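PDB 6K8H: aminotransferase class-III from Sphaerobacter thermophilus DSM 20745, which is an omega-transaminase of the class-III aminotransferase family, within the pyridoxal-phosphate aminotransferase clan, and holds (5-hydroxy-4,6-dimethylpyridin-3-yl)methyl dihydrogen phosphate in its pocket. Local coordinates for residues Q166-P171 and F176-P181. Numbering follows the deposited sequence.
Sequences QSSGKP and FPVATP
Ser-168 pushes its CB against the hydroxyl of Thr-180, with CB and OG1 3.5 Å apart, while Ser-168 OG lies alongside the isopropyl group of Val-178, 3.8 Å from Val-178 CB. That serine hydroxyl is rotated between its backbone N and carbonyl carbon (chi1 81°), a setting that turns it across to Val-178 while a weak hydrogen bond from Lys-170 N still reaches it. One methyl of Val-178, CG2, also rests 3.8 Å from Lys-170 O. Thr-180 OG1 donates to Val-178 O, approaching from above the carbonyl plane. At the far end of this tighter half, Pro-171 brings its CA and CB up to the carbonyl oxygen of Phe-176, with CA 3.3 Å from that O. Both segments are irregular and belong to one long loop between helix 159-162 and helix 188-192, doubling back on itself at the surface of the class-III aminotransferase fold, the centre of the contact about 21 Å from the centre of the chain. No direct hydrogen bond joins the two limbs; water does the work instead. One molecule takes the N-H of Ser-168 and donates to Val-178 O, 2.8 Å away, while a second donates to Lys-170 O and accepts from Val-178 N. The Gln-166 end is looser: a third water accepts from Gln-166 N and reaches Pro-181 O only weakly, and the Gln-166 side chain stays clear of the other segment. Ser-167 forms an ST turn, its OG accepting from Gly-169 N at 163°, and the same hydroxyl meets Asp-151 and Arg-387. Phe-176 packs on helix 202-211, whereas Pro-177 and Ala-179 touch Val-196 of strand 194-197, an edge strand of the seven-stranded sheet within this chain.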
# COMPACT_ATOMS: atom_id res chain seq x y z
N GLN B 166 4.47 -5.76 19.63
CA GLN B 166 4.11 -6.36 20.91
C GLN B 166 5.37 -6.38 21.77
O GLN B 166 6.36 -7.04 21.40
CB GLN B 166 3.53 -7.76 20.73
CG GLN B 166 3.65 -8.62 21.96
CD GLN B 166 2.59 -9.69 22.03
OE1 GLN B 166 1.65 -9.71 21.22
NE2 GLN B 166 2.73 -10.60 22.99
N SER B 167 5.35 -5.65 22.87
CA SER B 167 6.49 -5.63 23.79
C SER B 167 6.78 -7.04 24.30
O SER B 167 5.87 -7.86 24.49
CB SER B 167 6.21 -4.69 24.96
OG SER B 167 7.34 -4.58 25.80
N SER B 168 8.08 -7.33 24.49
CA SER B 168 8.47 -8.52 25.25
C SER B 168 7.84 -8.57 26.63
O SER B 168 7.64 -9.66 27.18
CB SER B 168 10.00 -8.60 25.34
OG SER B 168 10.49 -7.76 26.37
N GLY B 169 7.52 -7.42 27.21
CA GLY B 169 6.97 -7.35 28.56
C GLY B 169 7.95 -6.91 29.63
O GLY B 169 7.53 -6.34 30.63
N LYS B 170 9.22 -7.27 29.49
CA LYS B 170 10.24 -6.99 30.48
C LYS B 170 11.45 -6.37 29.78
O LYS B 170 11.72 -6.69 28.62
CB LYS B 170 10.65 -8.26 31.25
CG LYS B 170 11.15 -9.37 30.37
CD LYS B 170 11.68 -10.55 31.17
CE LYS B 170 12.18 -11.65 30.23
NZ LYS B 170 12.63 -12.89 30.94
N PRO B 171 12.16 -5.47 30.44
CA PRO B 171 13.35 -4.87 29.81
C PRO B 171 14.50 -5.86 29.74
O PRO B 171 14.52 -6.90 30.39
CB PRO B 171 13.68 -3.69 30.72
CG PRO B 171 13.11 -4.07 32.04
CD PRO B 171 11.88 -4.89 31.77
N PHE B 176 16.45 -1.24 29.42
CA PHE B 176 15.76 -0.64 28.30
C PHE B 176 14.85 -1.66 27.63
O PHE B 176 15.01 -2.87 27.84
CB PHE B 176 16.77 -0.10 27.28
CG PHE B 176 17.64 1.00 27.81
CD1 PHE B 176 17.09 2.12 28.40
CD2 PHE B 176 19.03 0.90 27.72
CE1 PHE B 176 17.89 3.13 28.89
CE2 PHE B 176 19.85 1.91 28.20
CZ PHE B 176 19.28 3.03 28.79
N PRO B 177 13.89 -1.23 26.82
CA PRO B 177 13.03 -2.19 26.12
C PRO B 177 13.84 -3.06 25.18
O PRO B 177 14.94 -2.71 24.76
CB PRO B 177 12.03 -1.30 25.37
CG PRO B 177 12.04 -0.00 26.11
CD PRO B 177 13.46 0.16 26.56
N VAL B 178 13.27 -4.23 24.85
CA VAL B 178 13.89 -5.24 23.99
C VAL B 178 13.35 -5.11 22.57
O VAL B 178 12.14 -4.92 22.37
CB VAL B 178 13.62 -6.67 24.53
CG1 VAL B 178 14.07 -7.74 23.53
CG2 VAL B 178 14.29 -6.89 25.87
N ALA B 179 14.24 -5.26 21.60
CA ALA B 179 13.82 -5.26 20.18
C ALA B 179 13.32 -6.68 19.94
O ALA B 179 14.15 -7.60 19.88
CB ALA B 179 14.99 -4.92 19.29
N THR B 180 12.01 -6.84 19.80
CA THR B 180 11.42 -8.19 19.70
C THR B 180 10.74 -8.38 18.34
O THR B 180 10.13 -7.42 17.84
CB THR B 180 10.41 -8.43 20.83
OG1 THR B 180 10.88 -7.80 22.02
CG2 THR B 180 10.20 -9.90 21.12
N PRO B 181 10.80 -9.58 17.76
CA PRO B 181 10.18 -9.81 16.45
C PRO B 181 8.66 -9.79 16.54
O PRO B 181 8.06 -10.36 17.45
CB PRO B 181 10.68 -11.20 16.05
CG PRO B 181 10.96 -11.87 17.33
CD PRO B 181 11.42 -10.81 18.30
O HOH W 1 6.66 -7.59 18.50
O HOH W 2 9.82 -5.09 23.97
O HOH W 3 10.76 -4.87 26.61